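Local atomic coordinates of protein Bug27 (Bordetella pertussis, PDB entry 2QPQ), a protein that probably binds a small solute in the periplasm as a Venus-flytrap receptor of the Bug family, related to those of tripartite tricarboxylate transporters. Residues A[23-35]-A[249-263]. Residues are numbered along the deposited sequence; the frame is centred on the assembly and turned at random.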
# COMPACT_ATOMS: atom_id res chain seq x y z
N ASP A 23 -9.27 1.52 3.15
CA ASP A 23 -10.68 1.74 3.54
C ASP A 23 -10.73 2.74 4.71
O ASP A 23 -11.60 3.60 4.79
CB ASP A 23 -11.31 0.42 3.95
CG ASP A 23 -12.66 0.58 4.60
OD1 ASP A 23 -13.68 0.62 3.87
OD2 ASP A 23 -12.69 0.67 5.85
N MET A 24 -9.79 2.60 5.63
CA MET A 24 -9.79 3.45 6.85
C MET A 24 -9.62 4.93 6.43
O MET A 24 -10.35 5.82 6.89
CB MET A 24 -8.63 3.03 7.75
CG MET A 24 -8.45 3.91 9.01
SD MET A 24 -7.47 5.41 8.79
CE MET A 24 -5.79 4.78 8.77
N LEU A 25 -8.63 5.19 5.58
CA LEU A 25 -8.39 6.54 5.09
C LEU A 25 -9.55 7.10 4.26
O LEU A 25 -9.94 8.26 4.42
CB LEU A 25 -7.09 6.58 4.31
CG LEU A 25 -5.80 6.32 5.07
CD1 LEU A 25 -4.67 5.99 4.07
CD2 LEU A 25 -5.44 7.55 5.97
N ALA A 26 -10.09 6.29 3.34
CA ALA A 26 -11.27 6.72 2.59
C ALA A 26 -12.43 7.11 3.52
O ALA A 26 -13.03 8.17 3.35
CB ALA A 26 -11.71 5.63 1.54
N ARG A 27 -12.70 6.29 4.53
CA ARG A 27 -13.80 6.57 5.46
C ARG A 27 -13.50 7.78 6.36
O ARG A 27 -14.43 8.56 6.68
CB ARG A 27 -14.15 5.30 6.28
CG ARG A 27 -14.74 4.25 5.38
CD ARG A 27 -15.14 2.98 6.08
NE ARG A 27 -15.69 2.04 5.09
CZ ARG A 27 -16.94 2.04 4.64
NH1 ARG A 27 -17.82 2.94 5.12
NH2 ARG A 27 -17.32 1.14 3.74
N LEU A 28 -12.22 7.96 6.72
CA LEU A 28 -11.78 9.12 7.51
C LEU A 28 -12.00 10.41 6.68
O LEU A 28 -12.62 11.38 7.17
CB LEU A 28 -10.33 8.96 7.99
CG LEU A 28 -9.56 9.98 8.87
CD1 LEU A 28 -10.19 10.09 10.24
CD2 LEU A 28 -8.12 9.56 9.03
N ILE A 29 -11.49 10.41 5.45
CA ILE A 29 -11.72 11.51 4.50
C ILE A 29 -13.21 11.78 4.30
O ILE A 29 -13.67 12.92 4.41
CB ILE A 29 -11.00 11.27 3.12
CG1 ILE A 29 -9.49 11.33 3.27
CG2 ILE A 29 -11.41 12.32 2.05
CD1 ILE A 29 -8.75 10.59 2.11
N GLY A 30 -13.98 10.72 4.03
CA GLY A 30 -15.39 10.84 3.70
C GLY A 30 -16.21 11.51 4.79
O GLY A 30 -17.08 12.34 4.49
N ASN A 31 -15.90 11.14 6.03
CA ASN A 31 -16.42 11.72 7.27
C ASN A 31 -16.26 13.23 7.38
O ASN A 31 -17.21 13.93 7.67
CB ASN A 31 -15.78 11.01 8.49
CG ASN A 31 -16.30 11.58 9.85
OD1 ASN A 31 -15.54 12.21 10.63
ND2 ASN A 31 -17.59 11.34 10.14
N TYR A 32 -15.04 13.72 7.21
CA TYR A 32 -14.76 15.15 7.31
C TYR A 32 -15.12 15.95 6.06
O TYR A 32 -15.38 17.15 6.14
CB TYR A 32 -13.31 15.38 7.68
CG TYR A 32 -12.97 14.87 9.05
CD1 TYR A 32 -13.42 15.53 10.18
CD2 TYR A 32 -12.18 13.73 9.21
CE1 TYR A 32 -13.13 15.06 11.46
CE2 TYR A 32 -11.86 13.26 10.48
CZ TYR A 32 -12.34 13.94 11.60
OH TYR A 32 -12.04 13.46 12.86
N LEU A 33 -15.11 15.29 4.91
CA LEU A 33 -15.50 15.88 3.64
C LEU A 33 -17.01 16.12 3.64
O LEU A 33 -17.46 17.15 3.15
CB LEU A 33 -15.12 14.96 2.49
CG LEU A 33 -14.41 15.49 1.25
CD1 LEU A 33 -13.24 16.42 1.57
CD2 LEU A 33 -13.95 14.31 0.36
N THR A 34 -17.78 15.17 4.18
CA THR A 34 -19.24 15.33 4.35
C THR A 34 -19.55 16.59 5.19
O THR A 34 -20.40 17.41 4.82
CB THR A 34 -19.88 14.07 5.00
OG1 THR A 34 -19.83 12.98 4.07
CG2 THR A 34 -21.34 14.33 5.40
N GLU A 35 -18.83 16.71 6.30
CA GLU A 35 -18.90 17.89 7.17
C GLU A 35 -18.63 19.18 6.38
O GLU A 35 -19.53 20.02 6.24
CB GLU A 35 -17.91 17.75 8.32
CG GLU A 35 -18.22 16.63 9.30
CD GLU A 35 -17.33 16.65 10.54
OE1 GLU A 35 -16.63 17.68 10.75
OE2 GLU A 35 -17.34 15.64 11.30
N GLY A 249 -9.83 20.48 -0.80
CA GLY A 249 -10.75 20.02 0.22
C GLY A 249 -10.17 18.88 1.04
O GLY A 249 -10.22 18.90 2.28
N ILE A 250 -9.59 17.91 0.34
CA ILE A 250 -9.02 16.74 1.01
C ILE A 250 -7.77 17.11 1.81
O ILE A 250 -7.58 16.60 2.89
CB ILE A 250 -8.74 15.57 0.02
CG1 ILE A 250 -10.07 15.12 -0.66
CG2 ILE A 250 -8.14 14.40 0.73
CD1 ILE A 250 -9.94 14.43 -1.98
N ALA A 251 -6.96 18.02 1.28
CA ALA A 251 -5.74 18.45 1.97
C ALA A 251 -6.11 19.16 3.27
O ALA A 251 -5.43 18.99 4.29
CB ALA A 251 -4.90 19.36 1.07
N LYS A 252 -7.21 19.92 3.25
CA LYS A 252 -7.73 20.54 4.46
C LYS A 252 -8.13 19.52 5.55
O LYS A 252 -7.81 19.72 6.72
CB LYS A 252 -8.90 21.50 4.13
CG LYS A 252 -8.39 22.90 3.77
CD LYS A 252 -9.39 23.70 2.95
CE LYS A 252 -8.78 25.02 2.40
NZ LYS A 252 -9.58 25.63 1.25
N VAL A 253 -8.78 18.44 5.14
CA VAL A 253 -9.03 17.30 6.04
C VAL A 253 -7.74 16.71 6.60
O VAL A 253 -7.64 16.49 7.81
CB VAL A 253 -9.85 16.16 5.36
CG1 VAL A 253 -9.95 14.96 6.30
CG2 VAL A 253 -11.22 16.65 5.00
N MET A 254 -6.77 16.45 5.74
CA MET A 254 -5.53 15.83 6.18
C MET A 254 -4.75 16.73 7.16
O MET A 254 -4.06 16.23 8.07
CB MET A 254 -4.67 15.39 5.00
CG MET A 254 -5.36 14.35 4.10
SD MET A 254 -5.76 12.83 5.00
CE MET A 254 -7.49 12.88 5.16
N GLN A 255 -4.91 18.04 6.99
CA GLN A 255 -4.26 19.03 7.86
C GLN A 255 -4.83 19.11 9.29
O GLN A 255 -4.22 19.73 10.16
CB GLN A 255 -4.34 20.41 7.20
CG GLN A 255 -3.39 20.54 6.01
CD GLN A 255 -3.74 21.73 5.13
OE1 GLN A 255 -4.52 22.62 5.53
NE2 GLN A 255 -3.16 21.75 3.92
N ARG A 256 -5.99 18.52 9.53
CA ARG A 256 -6.59 18.52 10.86
C ARG A 256 -5.62 17.92 11.90
O ARG A 256 -4.98 16.91 11.61
CB ARG A 256 -7.90 17.74 10.85
CG ARG A 256 -8.99 18.33 9.99
CD ARG A 256 -10.18 17.43 10.05
NE ARG A 256 -10.69 17.33 11.42
CZ ARG A 256 -11.75 17.98 11.90
NH1 ARG A 256 -12.46 18.78 11.11
NH2 ARG A 256 -12.13 17.81 13.16
N ASP A 257 -5.48 18.56 13.08
CA ASP A 257 -4.65 17.99 14.17
C ASP A 257 -5.12 16.58 14.52
O ASP A 257 -4.31 15.66 14.71
CB ASP A 257 -4.79 18.81 15.47
CG ASP A 257 -4.15 20.16 15.41
OD1 ASP A 257 -3.21 20.39 14.61
OD2 ASP A 257 -4.58 21.00 16.24
N ASP A 258 -6.43 16.40 14.64
CA ASP A 258 -6.91 15.12 15.09
C ASP A 258 -6.58 14.00 14.07
O ASP A 258 -6.18 12.90 14.43
CB ASP A 258 -8.38 15.18 15.53
CG ASP A 258 -9.32 15.55 14.43
OD1 ASP A 258 -8.88 15.95 13.33
OD2 ASP A 258 -10.54 15.44 14.66
N VAL A 259 -6.70 14.33 12.79
CA VAL A 259 -6.36 13.41 11.71
C VAL A 259 -4.89 13.07 11.70
O VAL A 259 -4.55 11.88 11.56
CB VAL A 259 -6.77 14.00 10.34
CG1 VAL A 259 -6.17 13.19 9.19
CG2 VAL A 259 -8.29 14.03 10.26
N GLN A 260 -4.03 14.07 11.85
CA GLN A 260 -2.56 13.85 11.83
C GLN A 260 -2.12 12.92 12.96
O GLN A 260 -1.29 12.03 12.77
CB GLN A 260 -1.79 15.18 11.95
CG GLN A 260 -1.80 16.07 10.67
CD GLN A 260 -1.05 15.42 9.52
OE1 GLN A 260 0.09 14.98 9.68
NE2 GLN A 260 -1.69 15.37 8.35
N LYS A 261 -2.69 13.15 14.14
CA LYS A 261 -2.32 12.37 15.34
C LYS A 261 -2.71 10.91 15.17
O LYS A 261 -1.90 10.03 15.39
CB LYS A 261 -2.99 12.96 16.60
CG LYS A 261 -2.92 12.05 17.82
CD LYS A 261 -3.73 12.58 19.00
CE LYS A 261 -3.59 11.62 20.20
NZ LYS A 261 -2.15 11.39 20.54
N LYS A 262 -3.96 10.68 14.77
CA LYS A 262 -4.50 9.37 14.51
C LYS A 262 -3.61 8.58 13.59
O LYS A 262 -3.29 7.44 13.87
CB LYS A 262 -5.90 9.45 13.90
CG LYS A 262 -6.56 8.09 13.77
CD LYS A 262 -7.72 8.11 12.81
CE LYS A 262 -7.98 6.71 12.25
NZ LYS A 262 -9.26 6.09 12.70
N LEU A 263 -3.25 9.18 12.45
CA LEU A 263 -2.40 8.50 11.48
C LEU A 263 -1.01 8.22 12.02
O LEU A 263 -0.48 7.13 11.85
CB LEU A 263 -2.31 9.31 10.19
CG LEU A 263 -3.37 9.04 9.10
CD1 LEU A 263 -4.76 8.85 9.60
CD2 LEU A 263 -3.35 10.13 8.05
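With CG swung anti to its carbonyl carbon (chi1 -65°), Y32 sends its ring out from helix 23-35 toward R256, whose chain bends at chi3 to lay its end over one face of that ring. R256 CD lies 3.9 Å from the centroid of the Y32 ring, a CH-pi contact, and the guanidinium follows it toward the ring's margin, its plane turned only 24° from the ring's. D258 holds that group from the side: R256 NE meets the syn lone pair of D258 OD1 at 3.0 Å and R256 NH2 reaches D258 OD2, a two-nitrogen salt bridge lying close to the guanidinium plane. Along the rest of the helix the contact is apolar. V253 sets both methyls against the root of the tyrosine, V253 CG2 lying 3.6 Å from Y32 CB, while V259 CG2 comes to 3.7 Å from Y32 CE2. L28 CD2 presses tightly on L263 CD1, at 3.5 Å, and beyond it the bent tip of M24 passes K262 in the opposite direction, M24 SD lying 3.7 Å from K262 CE. I29 and L33 pack on I250, which also rests on strands 93-109 and 227-235, so the contact joins helices covering the mixed sheet of this Venus-flytrap alpha/beta fold. Helix 23-35 thus crosses helix 249-254 at 107° yet runs nearly antiparallel to helix 257-263, spanning the bend at R256, the latter's N-cap residue. The chemistry is an apolar core edged by charged groups: D258 fixes the guanidinium's rotation over the tyrosine face and, with a weaker, purely electrostatic contribution from E35, would be expected to stabilise R256's positive charge.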